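Local coordinates for thiol-activated cytolysin (PDB 6NAL), which probably forms large pores in target membranes, as a cholesterol-dependent cytolysin relative from a Gram-negative bacterium, at residues V47-K52 with A357-R362; E184-Y189 with E249-S254; E258-G263 with E282-I287; V289-H294 with N302-N307. One frame throughout, in Å; residues are numbered along the deposited sequence.

Contact 1: V47-K52 with A357-R362; sequences VMTREK and AEKTER
Ala-357 opens the pairing with both backbone groups bonded to Glu-51; its N donates to Glu-51 O at 2.8 Å. Glu-358 comes next, on the face that also carries Met-48 and Arg-50. Met-48 is modelled as selenomethionine. Its chain bends at chi2 (149°) and chi3 and lays CE over the face of the Glu-358 carboxylate, 3.1 Å from Glu-358 OE1, a tight fit. Arg-50 runs alongside Glu-358, with Arg-50 CG 3.9 Å from Glu-358 CG, but their charged ends do not meet. Lys-359 exchanges two nearly straight bonds with Thr-49; the shorter, Thr-49 N to Lys-359 O, is 2.7 Å. On the other face Thr-49 CG2 presses against Lys-359 CB at 3.5 Å. Lys-359 NZ then turns to Glu-361 OE1 on its own strand, a very short salt bridge of 2.5 Å. Thr-360 puts OG1 3.6 Å from Met-48 SE, and Thr-255 bonds to its backbone N. Glu-361 closes the ladder with a bond each way to Val-47. This is a regular antiparallel ladder, consistent with the long twisted sheet of domain 2 in cholesterol-dependent cytolysins.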
loop_
_atom_site.group_PDB
_atom_site.type_symbol
_atom_site.label_atom_id
_atom_site.label_comp_id
_atom_site.label_asym_id
_atom_site.label_seq_id
_atom_site.Cartn_x
_atom_site.Cartn_y
_atom_site.Cartn_z
ATOM N N VAL A 47 -2.657 -10.339 5.949
ATOM C CA VAL A 47 -2.413 -9.098 6.668
ATOM C C VAL A 47 -3.609 -8.172 6.465
ATOM O O VAL A 47 -4.017 -7.903 5.323
ATOM C CB VAL A 47 -1.121 -8.419 6.194
ATOM C CG1 VAL A 47 -0.912 -7.090 6.919
ATOM C CG2 VAL A 47 0.078 -9.313 6.384
HETATM N N MSE A 48 -4.120 -7.639 7.569
HETATM C CA MSE A 48 -5.260 -6.757 7.525
HETATM C C MSE A 48 -4.860 -5.418 8.097
HETATM O O MSE A 48 -4.468 -5.302 9.243
HETATM C CB MSE A 48 -6.452 -7.323 8.275
HETATM C CG MSE A 48 -7.637 -6.328 8.252
HETATM SE SE MSE A 48 -9.418 -7.097 8.272
HETATM C CE MSE A 48 -10.222 -5.782 9.443
ATOM N N THR A 49 -4.981 -4.388 7.271
ATOM C CA THR A 49 -4.647 -3.019 7.634
ATOM C C THR A 49 -5.928 -2.175 7.630
ATOM O O THR A 49 -6.880 -2.470 6.903
ATOM C CB THR A 49 -3.579 -2.473 6.672
ATOM O OG1 THR A 49 -3.130 -1.198 7.143
ATOM C CG2 THR A 49 -4.096 -2.366 5.234
ATOM N N ARG A 50 -5.979 -1.150 8.480
ATOM C CA ARG A 50 -7.180 -0.356 8.657
ATOM C C ARG A 50 -6.826 1.105 8.533
ATOM O O ARG A 50 -5.774 1.551 8.978
ATOM C CB ARG A 50 -7.856 -0.633 10.001
ATOM C CG ARG A 50 -8.577 -1.988 10.020
ATOM C CD ARG A 50 -9.119 -2.344 11.394
ATOM N NE ARG A 50 -8.043 -2.264 12.363
ATOM C CZ ARG A 50 -8.173 -2.450 13.662
ATOM N NH1 ARG A 50 -9.352 -2.735 14.201
ATOM N NH2 ARG A 50 -7.101 -2.350 14.418
ATOM N N GLU A 51 -7.724 1.842 7.918
ATOM C CA GLU A 51 -7.507 3.250 7.661
ATOM C C GLU A 51 -8.803 4.008 7.901
ATOM O O GLU A 51 -9.884 3.573 7.493
ATOM C CB GLU A 51 -7.049 3.474 6.241
ATOM C CG GLU A 51 -6.298 4.754 6.026
ATOM C CD GLU A 51 -5.998 4.960 4.528
ATOM O OE1 GLU A 51 -6.453 4.132 3.673
ATOM O OE2 GLU A 51 -5.309 5.961 4.209
ATOM N N LYS A 52 -8.659 5.143 8.548
ATOM C CA LYS A 52 -9.739 6.046 8.850
ATOM C C LYS A 52 -9.898 6.967 7.656
ATOM O O LYS A 52 -8.917 7.603 7.237
ATOM C CB LYS A 52 -9.421 6.831 10.119
ATOM C CG LYS A 52 -10.558 7.737 10.572
ATOM C CD LYS A 52 -10.315 8.349 11.965
ATOM C CE LYS A 52 -10.917 9.782 12.014
ATOM N NZ LYS A 52 -11.616 10.177 13.260
ATOM N N ALA A 357 -11.905 1.938 6.573
ATOM C CA ALA A 357 -11.696 1.059 5.420
ATOM C C ALA A 357 -10.725 -0.021 5.868
ATOM O O ALA A 357 -9.668 0.304 6.426
ATOM C CB ALA A 357 -11.122 1.799 4.206
ATOM N N GLU A 358 -11.078 -1.292 5.637
ATOM C CA GLU A 358 -10.209 -2.426 5.966
ATOM C C GLU A 358 -9.635 -3.090 4.720
ATOM O O GLU A 358 -10.379 -3.540 3.853
ATOM C CB GLU A 358 -10.971 -3.468 6.771
ATOM C CG GLU A 358 -11.697 -2.846 7.927
ATOM C CD GLU A 358 -12.522 -3.859 8.709
ATOM O OE1 GLU A 358 -12.519 -3.795 9.974
ATOM O OE2 GLU A 358 -13.085 -4.771 8.048
ATOM N N LYS A 359 -8.313 -3.148 4.630
ATOM C CA LYS A 359 -7.628 -3.752 3.490
ATOM C C LYS A 359 -6.975 -5.038 3.975
ATOM O O LYS A 359 -6.224 -5.028 4.946
ATOM C CB LYS A 359 -6.581 -2.822 2.874
ATOM C CG LYS A 359 -5.806 -3.512 1.741
ATOM C CD LYS A 359 -4.682 -2.651 1.212
ATOM C CE LYS A 359 -4.116 -3.194 -0.102
ATOM N NZ LYS A 359 -4.835 -4.387 -0.663
ATOM N N THR A 360 -7.325 -6.135 3.341
ATOM C CA THR A 360 -6.777 -7.453 3.564
ATOM C C THR A 360 -5.951 -7.808 2.334
ATOM O O THR A 360 -6.407 -7.591 1.209
ATOM C CB THR A 360 -7.911 -8.448 3.754
ATOM O OG1 THR A 360 -8.685 -8.117 4.921
ATOM C CG2 THR A 360 -7.334 -9.840 3.861
ATOM N N GLU A 361 -4.712 -8.270 2.549
ATOM C CA GLU A 361 -3.871 -8.842 1.506
ATOM C C GLU A 361 -3.519 -10.269 1.883
ATOM O O GLU A 361 -3.207 -10.552 3.042
ATOM C CB GLU A 361 -2.560 -8.065 1.293
ATOM C CG GLU A 361 -2.762 -6.694 0.661
ATOM C CD GLU A 361 -2.664 -6.715 -0.869
ATOM O OE1 GLU A 361 -3.680 -6.384 -1.552
ATOM O OE2 GLU A 361 -1.561 -7.046 -1.374
ATOM N N ARG A 362 -3.592 -11.159 0.913
ATOM C CA ARG A 362 -3.227 -12.553 1.082
ATOM C C ARG A 362 -1.949 -12.783 0.286
ATOM O O ARG A 362 -1.868 -12.425 -0.892
ATOM C CB ARG A 362 -4.361 -13.486 0.629
ATOM C CG ARG A 362 -5.724 -13.255 1.334
ATOM C CD ARG A 362 -6.864 -14.168 0.811
ATOM N NE ARG A 362 -6.575 -15.580 1.077
ATOM C CZ ARG A 362 -7.008 -16.246 2.141
ATOM N NH1 ARG A 362 -7.779 -15.633 3.037
ATOM N NH2 ARG A 362 -6.674 -17.528 2.309
#

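Contact 2: E184-Y189 with E249-S254; sequences EKKSVY and ESKLSS
The flat groups that carry the contact are the carboxylates of Glu-184 and Glu-249. Lys-186 NZ stands over one face of the Glu-184 carboxylate, 3.6 Å from Glu-184 OE1, a long salt bridge. Lys-251 NZ reaches the same oxygen, Glu-184 OE1, from close to the level of the carboxylate plane, a salt bridge whose hydrogen bond is weak at 3.3 Å. At Glu-249 the Lys-186 chain crosses obliquely. Lys-186 CD touches Glu-249 OE1 at 3.2 Å, and Lys-186 NZ forms a salt bridge with the same oxygen at 3.5 Å. Four charges thus alternate in one network at the surface. It sits where strand 187-202 begins and strand 232-250 ends, in the central antiparallel sheet, probably the domain 3 sheet of the cytolysin fold.

Lys-186 reaches both acids because its chain is extended beyond CG. Glu-249 is extended too, with CG anti to the backbone N (chi1 -151°), and runs beside Val-188; Val-188 CG2 packs on its CG. Thr-181 of helix 178-183 covers this side.

The backbones join through one hydrogen-bonded pair. Ser-187 N donates to Ser-250 O at 2.9 Å, nearly along the C=O axis. Ser-250 N returns to Ser-187 O at 3.2 Å. Ser-187 OG stands between backbone N and carbonyl carbon (chi1 66°), and its bond to Leu-252 O is weak. Beyond the strand, Ser-253 is the N-cap of helix 254-264, its OG bonded to Glu-256 N. Ser-250 OG makes an ST turn: it accepts from Leu-252 N at 3.0 Å, and it is also bonded to Gln-286 O.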
loop_
_atom_site.group_PDB
_atom_site.type_symbol
_atom_site.label_atom_id
_atom_site.label_comp_id
_atom_site.label_asym_id
_atom_site.label_seq_id
_atom_site.Cartn_x
_atom_site.Cartn_y
_atom_site.Cartn_z
ATOM N N GLU A 184 -21.495 -10.371 13.777
ATOM C CA GLU A 184 -20.973 -11.532 13.073
ATOM C C GLU A 184 -19.748 -10.999 12.347
ATOM O O GLU A 184 -19.377 -9.860 12.578
ATOM C CB GLU A 184 -22.041 -12.125 12.188
ATOM C CG GLU A 184 -23.190 -12.609 13.040
ATOM C CD GLU A 184 -24.160 -13.461 12.258
ATOM O OE1 GLU A 184 -23.697 -14.344 11.497
ATOM O OE2 GLU A 184 -25.388 -13.240 12.395
ATOM N N LYS A 185 -19.069 -11.745 11.488
ATOM C CA LYS A 185 -17.896 -11.099 10.901
ATOM C C LYS A 185 -18.180 -10.586 9.468
ATOM O O LYS A 185 -17.321 -10.683 8.597
ATOM C CB LYS A 185 -16.676 -12.043 10.956
ATOM C CG LYS A 185 -15.496 -11.196 11.540
ATOM C CD LYS A 185 -14.181 -11.960 11.443
ATOM C CE LYS A 185 -13.612 -11.913 10.037
ATOM N NZ LYS A 185 -12.260 -12.533 9.989
ATOM N N LYS A 186 -19.414 -10.137 9.196
ATOM C CA LYS A 186 -19.923 -9.890 7.848
ATOM C C LYS A 186 -19.603 -8.483 7.346
ATOM O O LYS A 186 -19.559 -7.511 8.103
ATOM C CB LYS A 186 -21.440 -10.109 7.850
ATOM C CG LYS A 186 -21.921 -11.572 7.898
ATOM C CD LYS A 186 -23.450 -11.640 7.899
ATOM C CE LYS A 186 -23.956 -13.009 8.263
ATOM N NZ LYS A 186 -25.397 -12.912 8.621
ATOM N N SER A 187 -19.378 -8.401 6.048
ATOM C CA SER A 187 -19.240 -7.167 5.297
ATOM C C SER A 187 -20.362 -7.059 4.273
ATOM O O SER A 187 -21.048 -8.050 3.963
ATOM C CB SER A 187 -17.883 -7.120 4.588
ATOM O OG SER A 187 -17.809 -8.123 3.580
ATOM N N VAL A 188 -20.562 -5.834 3.760
ATOM C CA VAL A 188 -21.708 -5.541 2.894
ATOM C C VAL A 188 -21.271 -4.744 1.674
ATOM O O VAL A 188 -20.621 -3.706 1.791
ATOM C CB VAL A 188 -22.819 -4.773 3.639
ATOM C CG1 VAL A 188 -23.998 -4.484 2.740
ATOM C CG2 VAL A 188 -23.276 -5.505 4.903
ATOM N N TYR A 189 -21.687 -5.185 0.511
ATOM C CA TYR A 189 -21.505 -4.425 -0.706
ATOM C C TYR A 189 -22.857 -4.102 -1.354
ATOM O O TYR A 189 -23.729 -4.964 -1.475
ATOM C CB TYR A 189 -20.614 -5.243 -1.637
ATOM C CG TYR A 189 -20.109 -4.492 -2.817
ATOM C CD1 TYR A 189 -18.994 -3.711 -2.734
ATOM C CD2 TYR A 189 -20.758 -4.548 -4.000
ATOM C CE1 TYR A 189 -18.523 -2.995 -3.815
ATOM C CE2 TYR A 189 -20.281 -3.843 -5.118
ATOM C CZ TYR A 189 -19.166 -3.060 -5.006
ATOM O OH TYR A 189 -18.699 -2.348 -6.084
ATOM N N GLU A 249 -23.854 -9.668 0.971
ATOM C CA GLU A 249 -23.437 -9.821 2.354
ATOM C C GLU A 249 -22.634 -11.118 2.444
ATOM O O GLU A 249 -23.018 -12.144 1.857
ATOM C CB GLU A 249 -24.646 -9.866 3.288
ATOM C CG GLU A 249 -24.367 -9.341 4.690
ATOM C CD GLU A 249 -25.619 -9.264 5.588
ATOM O OE1 GLU A 249 -25.850 -10.212 6.382
ATOM O OE2 GLU A 249 -26.360 -8.250 5.513
ATOM N N SER A 250 -21.505 -11.071 3.154
ATOM C CA SER A 250 -20.586 -12.202 3.172
ATOM C C SER A 250 -19.778 -12.185 4.450
ATOM O O SER A 250 -19.559 -11.128 5.034
ATOM C CB SER A 250 -19.640 -12.143 1.978
ATOM O OG SER A 250 -18.828 -13.285 1.932
ATOM N N LYS A 251 -19.308 -13.356 4.876
ATOM C CA LYS A 251 -18.293 -13.380 5.925
ATOM C C LYS A 251 -16.891 -13.173 5.365
ATOM O O LYS A 251 -15.965 -12.921 6.144
ATOM C CB LYS A 251 -18.410 -14.682 6.724
ATOM C CG LYS A 251 -19.592 -14.637 7.697
ATOM C CD LYS A 251 -19.669 -15.864 8.545
ATOM C CE LYS A 251 -19.824 -15.508 10.060
ATOM N NZ LYS A 251 -21.061 -16.088 10.687
ATOM N N LEU A 252 -16.708 -13.318 4.048
ATOM C CA LEU A 252 -15.482 -12.880 3.389
ATOM C C LEU A 252 -15.054 -11.491 3.836
ATOM O O LEU A 252 -15.866 -10.722 4.361
ATOM C CB LEU A 252 -15.626 -12.816 1.872
ATOM C CG LEU A 252 -16.049 -14.041 1.068
ATOM C CD1 LEU A 252 -16.352 -13.718 -0.416
ATOM C CD2 LEU A 252 -14.964 -15.106 1.197
ATOM N N SER A 253 -13.780 -11.161 3.641
ATOM C CA SER A 253 -13.281 -9.831 3.939
ATOM C C SER A 253 -13.852 -8.806 2.960
ATOM O O SER A 253 -14.203 -9.139 1.819
ATOM C CB SER A 253 -11.773 -9.835 3.826
ATOM O OG SER A 253 -11.421 -9.934 2.452
ATOM N N SER A 254 -13.918 -7.544 3.415
ATOM C CA SER A 254 -14.312 -6.444 2.544
ATOM C C SER A 254 -13.563 -6.491 1.224
ATOM O O SER A 254 -14.131 -6.252 0.158
ATOM C CB SER A 254 -14.039 -5.103 3.220
ATOM O OG SER A 254 -14.376 -5.166 4.566
#

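Contact 3: E258-G263 with E282-I287; sequences ETTIKG and EKLSQI
Apolar contact carries this joint. Thr-260 projects from helix 254-264 toward the turn that follows helix 279-284. Its CG2 is anti to the backbone N and makes the central touch. Thr-260 CG2 lies 3.7 Å from Leu-284 CD2 and 4.1 Å from Ile-287 CD1. Ile-261, one residue on, adds its tip: Ile-261 CD1 meets Ile-287 CD1 at 3.9 Å. Ile-287 has CG1 anti to the carbonyl carbon and an extended chi2 (178°), which sends CD1 out to meet both partners. All these side chains cross obliquely, and their methyl ends do the touching. The backbones stay well apart; Thr-260 CA and Leu-284 CA are 7.5 Å from each other. Phe-248 of strand 232-250 packs against both isoleucines, and Leu-257 against Ile-287.

Both segments belong to the helical region between two strands of the central sheet. Its place in the chain fits the second of the two helical bundles of domain 3, which in related cytolysins unfold into membrane-spanning hairpins.

Mixed contact is limited to Lys-283. Its aliphatic CD lies 3.8 Å from Thr-260 OG1, a hydroxyl that is hydrogen-bonded to Glu-256 O within its own helix.

Several polar bonds shape each segment from within. A type I turn from Leu-284 to Ile-287 brings Ile-287 N to Leu-284 O at 2.9 Å and so sets the isoleucine toward the helix. Ser-285 OG donates to Glu-282 O at 2.6 Å, from above the carbonyl plane. On helix 254-264, Lys-262 NZ and Glu-258 OE2 form a salt bridge of 2.7 Å.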
loop_
_atom_site.group_PDB
_atom_site.type_symbol
_atom_site.label_atom_id
_atom_site.label_comp_id
_atom_site.label_asym_id
_atom_site.label_seq_id
_atom_site.Cartn_x
_atom_site.Cartn_y
_atom_site.Cartn_z
ATOM N N GLU A 258 -15.425 -7.152 -2.273
ATOM C CA GLU A 258 -15.419 -6.145 -3.335
ATOM C C GLU A 258 -14.774 -6.677 -4.611
ATOM O O GLU A 258 -15.277 -6.435 -5.715
ATOM C CB GLU A 258 -14.717 -4.874 -2.833
ATOM C CG GLU A 258 -14.535 -3.763 -3.882
ATOM C CD GLU A 258 -14.220 -2.389 -3.279
ATOM O OE1 GLU A 258 -13.364 -2.319 -2.358
ATOM O OE2 GLU A 258 -14.820 -1.380 -3.736
ATOM N N THR A 259 -13.662 -7.410 -4.493
ATOM C CA THR A 259 -13.015 -7.905 -5.700
ATOM C C THR A 259 -13.868 -8.937 -6.435
ATOM O O THR A 259 -13.859 -8.979 -7.665
ATOM C CB THR A 259 -11.656 -8.521 -5.365
ATOM O OG1 THR A 259 -10.862 -7.539 -4.701
ATOM C CG2 THR A 259 -10.951 -9.015 -6.668
ATOM N N THR A 260 -14.507 -9.847 -5.698
ATOM C CA THR A 260 -15.324 -10.877 -6.324
ATOM C C THR A 260 -16.505 -10.250 -7.062
ATOM O O THR A 260 -16.756 -10.561 -8.233
ATOM C CB THR A 260 -15.783 -11.886 -5.254
ATOM O OG1 THR A 260 -14.653 -12.295 -4.473
ATOM C CG2 THR A 260 -16.344 -13.147 -5.930
ATOM N N ILE A 261 -17.231 -9.353 -6.386
ATOM C CA ILE A 261 -18.366 -8.690 -7.011
ATOM C C ILE A 261 -17.916 -7.798 -8.162
ATOM O O ILE A 261 -18.667 -7.591 -9.126
ATOM C CB ILE A 261 -19.156 -7.843 -5.987
ATOM C CG1 ILE A 261 -19.640 -8.647 -4.802
ATOM C CG2 ILE A 261 -20.376 -7.140 -6.672
ATOM C CD1 ILE A 261 -20.272 -9.923 -5.230
ATOM N N LYS A 262 -16.763 -7.138 -8.027
ATOM C CA LYS A 262 -16.367 -6.201 -9.080
ATOM C C LYS A 262 -16.011 -6.934 -10.360
ATOM O O LYS A 262 -16.015 -6.330 -11.433
ATOM C CB LYS A 262 -15.190 -5.324 -8.633
ATOM C CG LYS A 262 -15.599 -4.030 -7.931
ATOM C CD LYS A 262 -14.850 -2.812 -8.443
ATOM C CE LYS A 262 -15.387 -1.510 -7.844
ATOM N NZ LYS A 262 -15.012 -1.307 -6.392
ATOM N N GLY A 263 -15.770 -8.228 -10.276
ATOM C CA GLY A 263 -15.376 -8.955 -11.456
ATOM C C GLY A 263 -16.514 -9.758 -12.041
ATOM O O GLY A 263 -16.442 -10.248 -13.174
ATOM N N GLU A 282 -16.271 -21.246 -4.659
ATOM C CA GLU A 282 -16.421 -21.368 -3.208
ATOM C C GLU A 282 -16.430 -19.999 -2.533
ATOM O O GLU A 282 -17.019 -19.847 -1.456
ATOM C CB GLU A 282 -15.333 -22.247 -2.611
ATOM C CG GLU A 282 -15.447 -22.426 -1.107
ATOM C CD GLU A 282 -14.490 -21.489 -0.375
ATOM O OE1 GLU A 282 -13.727 -20.787 -1.080
ATOM O OE2 GLU A 282 -14.485 -21.444 0.883
ATOM N N LYS A 283 -15.822 -18.981 -3.155
ATOM C CA LYS A 283 -16.060 -17.610 -2.713
ATOM C C LYS A 283 -17.518 -17.235 -2.932
ATOM O O LYS A 283 -18.240 -16.930 -1.980
ATOM C CB LYS A 283 -15.156 -16.635 -3.465
ATOM C CG LYS A 283 -13.697 -16.657 -3.078
ATOM C CD LYS A 283 -12.895 -15.541 -3.768
ATOM C CE LYS A 283 -11.409 -15.613 -3.367
ATOM N NZ LYS A 283 -10.680 -16.786 -3.955
ATOM N N LEU A 284 -17.968 -17.288 -4.195
ATOM C CA LEU A 284 -19.351 -16.969 -4.554
ATOM C C LEU A 284 -20.370 -17.659 -3.662
ATOM O O LEU A 284 -21.388 -17.061 -3.288
ATOM C CB LEU A 284 -19.633 -17.388 -5.986
ATOM C CG LEU A 284 -18.685 -16.747 -6.970
ATOM C CD1 LEU A 284 -18.719 -17.473 -8.307
ATOM C CD2 LEU A 284 -19.058 -15.311 -7.133
ATOM N N SER A 285 -20.127 -18.925 -3.328
ATOM C CA SER A 285 -21.064 -19.668 -2.496
ATOM C C SER A 285 -21.235 -19.022 -1.139
ATOM O O SER A 285 -22.206 -19.307 -0.441
ATOM C CB SER A 285 -20.565 -21.099 -2.321
ATOM O OG SER A 285 -19.281 -21.100 -1.706
ATOM N N GLN A 286 -20.297 -18.180 -0.741
ATOM C CA GLN A 286 -20.328 -17.529 0.554
ATOM C C GLN A 286 -21.003 -16.178 0.502
ATOM O O GLN A 286 -20.977 -15.457 1.496
ATOM C CB GLN A 286 -18.899 -17.356 1.078
ATOM C CG GLN A 286 -18.286 -18.632 1.651
ATOM C CD GLN A 286 -16.798 -18.512 1.846
ATOM O OE1 GLN A 286 -16.045 -19.022 1.033
ATOM N NE2 GLN A 286 -16.360 -17.845 2.924
ATOM N N ILE A 287 -21.562 -15.797 -0.640
ATOM C CA ILE A 287 -22.170 -14.479 -0.824
ATOM C C ILE A 287 -23.682 -14.631 -0.938
ATOM O O ILE A 287 -24.189 -15.265 -1.871
ATOM C CB ILE A 287 -21.571 -13.768 -2.050
ATOM C CG1 ILE A 287 -20.045 -13.696 -1.875
ATOM C CG2 ILE A 287 -22.142 -12.382 -2.206
ATOM C CD1 ILE A 287 -19.294 -13.056 -3.034
#

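Contact 4: V289-H294 with N302-N307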
loop_
_atom_site.group_PDB
_atom_site.type_symbol
_atom_site.label_atom_id
_atom_site.label_comp_id
_atom_site.label_asym_id
_atom_site.label_seq_id
_atom_site.Cartn_x
_atom_site.Cartn_y
_atom_site.Cartn_z
ATOM N N VAL A 289 -27.274 -12.898 -1.653
ATOM C CA VAL A 289 -27.796 -11.803 -2.468
ATOM C C VAL A 289 -29.216 -11.462 -2.028
ATOM O O VAL A 289 -30.033 -12.351 -1.772
ATOM C CB VAL A 289 -27.771 -12.158 -3.967
ATOM C CG1 VAL A 289 -28.129 -10.930 -4.793
ATOM C CG2 VAL A 289 -26.432 -12.740 -4.365
ATOM N N SER A 290 -29.499 -10.173 -1.932
ATOM C CA SER A 290 -30.831 -9.666 -1.653
ATOM C C SER A 290 -31.096 -8.574 -2.658
ATOM O O SER A 290 -30.181 -7.857 -3.029
ATOM C CB SER A 290 -30.950 -9.113 -0.271
ATOM O OG SER A 290 -30.868 -10.187 0.632
ATOM N N ILE A 291 -32.344 -8.441 -3.072
ATOM C CA ILE A 291 -32.718 -7.495 -4.114
ATOM C C ILE A 291 -34.056 -6.864 -3.805
ATOM O O ILE A 291 -35.022 -7.538 -3.436
ATOM C CB ILE A 291 -32.798 -8.163 -5.489
ATOM C CG1 ILE A 291 -31.455 -8.782 -5.815
ATOM C CG2 ILE A 291 -33.216 -7.165 -6.485
ATOM C CD1 ILE A 291 -31.489 -9.491 -7.136
ATOM N N VAL A 292 -34.128 -5.572 -4.017
ATOM C CA VAL A 292 -35.374 -4.862 -3.902
ATOM C C VAL A 292 -35.557 -4.031 -5.160
ATOM O O VAL A 292 -34.631 -3.360 -5.632
ATOM C CB VAL A 292 -35.431 -3.996 -2.626
ATOM C CG1 VAL A 292 -34.298 -3.097 -2.593
ATOM C CG2 VAL A 292 -36.691 -3.183 -2.578
ATOM N N VAL A 293 -36.772 -4.072 -5.688
ATOM C CA VAL A 293 -37.133 -3.375 -6.902
ATOM C C VAL A 293 -38.303 -2.445 -6.571
ATOM O O VAL A 293 -39.303 -2.882 -5.999
ATOM C CB VAL A 293 -37.497 -4.372 -8.016
ATOM C CG1 VAL A 293 -38.152 -3.597 -9.179
ATOM C CG2 VAL A 293 -36.259 -5.192 -8.486
ATOM N N HIS A 294 -38.201 -1.186 -6.969
ATOM C CA HIS A 294 -39.105 -0.133 -6.495
ATOM C C HIS A 294 -39.419 0.779 -7.679
ATOM O O HIS A 294 -38.496 1.278 -8.335
ATOM C CB HIS A 294 -38.426 0.605 -5.327
ATOM C CG HIS A 294 -39.251 1.683 -4.705
ATOM N ND1 HIS A 294 -38.705 2.861 -4.232
ATOM C CD2 HIS A 294 -40.573 1.757 -4.465
ATOM C CE1 HIS A 294 -39.666 3.624 -3.753
ATOM N NE2 HIS A 294 -40.811 2.983 -3.896
ATOM N N ASN A 302 -34.806 -12.614 -1.718
ATOM C CA ASN A 302 -33.833 -12.919 -0.679
ATOM C C ASN A 302 -33.315 -14.318 -0.948
ATOM O O ASN A 302 -33.975 -15.118 -1.607
ATOM C CB ASN A 302 -34.455 -12.866 0.723
ATOM C CG ASN A 302 -34.878 -11.470 1.132
ATOM O OD1 ASN A 302 -34.058 -10.551 1.160
ATOM N ND2 ASN A 302 -36.169 -11.299 1.472
ATOM N N GLY A 303 -32.123 -14.617 -0.459
ATOM C CA GLY A 303 -31.670 -15.995 -0.492
ATOM C C GLY A 303 -31.181 -16.504 -1.821
ATOM O O GLY A 303 -31.079 -17.721 -2.009
ATOM N N LEU A 304 -30.857 -15.620 -2.747
ATOM C CA LEU A 304 -30.315 -16.066 -4.010
ATOM C C LEU A 304 -28.805 -16.293 -3.902
ATOM O O LEU A 304 -28.118 -15.759 -3.012
ATOM C CB LEU A 304 -30.638 -15.037 -5.084
ATOM C CG LEU A 304 -32.115 -14.914 -5.495
ATOM C CD1 LEU A 304 -33.030 -14.783 -4.313
ATOM C CD2 LEU A 304 -32.214 -13.711 -6.385
ATOM N N SER A 305 -28.299 -17.114 -4.830
ATOM C CA SER A 305 -26.882 -17.465 -4.874
ATOM C C SER A 305 -26.269 -17.327 -6.264
ATOM O O SER A 305 -26.896 -17.593 -7.289
ATOM C CB SER A 305 -26.630 -18.887 -4.432
ATOM O OG SER A 305 -25.378 -19.312 -4.915
ATOM N N LEU A 306 -25.020 -16.933 -6.285
ATOM C CA LEU A 306 -24.340 -16.718 -7.542
ATOM C C LEU A 306 -23.684 -17.968 -8.106
ATOM O O LEU A 306 -23.110 -17.896 -9.193
ATOM C CB LEU A 306 -23.287 -15.647 -7.356
ATOM C CG LEU A 306 -23.846 -14.458 -6.587
ATOM C CD1 LEU A 306 -23.279 -14.432 -5.173
ATOM C CD2 LEU A 306 -23.500 -13.213 -7.363
ATOM N N ASN A 307 -23.704 -19.095 -7.403
ATOM C CA ASN A 307 -23.273 -20.323 -8.064
ATOM C C ASN A 307 -24.231 -20.673 -9.193
ATOM O O ASN A 307 -23.810 -20.899 -10.335
ATOM C CB ASN A 307 -23.183 -21.466 -7.064
ATOM C CG ASN A 307 -21.967 -21.346 -6.170
ATOM O OD1 ASN A 307 -22.016 -21.701 -4.988
ATOM N ND2 ASN A 307 -20.866 -20.829 -6.727
#
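Val-289 lies at the apolar centre and touches both Leu-306 and Leu-304. Its CG2, beside the backbone N and anti to the carbonyl carbon, meets Leu-306 CD1 at 3.7 Å, and the two side chains cross at about a right angle. Val-289 CB is also 4.2 Å from Leu-304 CB. Ile-291, two residues on, extends its tip so that Ile-291 CD1 comes within 4.3 Å of Leu-304 CD2, a looser touch. Ile-315 of helix 309-320 packs on both Val-289 and Ile-291.

Outward from this centre, one backbone bond is clear. Val-289 N donates to Leu-304 O at 3.3 Å with an angle of 157° at the hydrogen. The donor lies above the carbonyl plane. Gly-303 and Leu-304 both face Val-289, and Gly-303 has a positive phi (77°). Here the second strand turns a corner.

At the polar edge Asn-302 curls its amide back, and Asn-302 OD1 lies 3.3 Å from Ser-290 OG. Past the strand, Ser-305 OG accepts from Asn-307 N at 3.0 Å, an ST turn. Asp-311 of helix 309-320 takes the backbone N-H of Ser-305.

The arrangement is a beta hairpin with a G1 bulge. It is consistent with the short strand that, in related cytolysins, covers the edge of the domain 3 sheet until monomers assemble.

In the fold
Contact 3 is the buried one, contact 4 is partly buried, and contacts 1 and 2 lie at the surface. Contact 1 belongs to a separate sheet, and the other three are nested within the chain loop it closes. Its backbone ladder is the most regular. Contacts 2 and 4 reach neighbouring strands, 232-250 and 287-294, of one sheet. The first adds a charged network, the second mainly aliphatic packing. Contact 3 relies on methyl groups and touches both contact 2 and contact 4: Tyr-189 packs on Ile-261, and Leu-306 on the 284-287 turn. Ser-253 and Ser-254 touch Thr-360 and Glu-358, so contacts 1 and 2 meet where the start of helix 254-264 packs on strand 349-372.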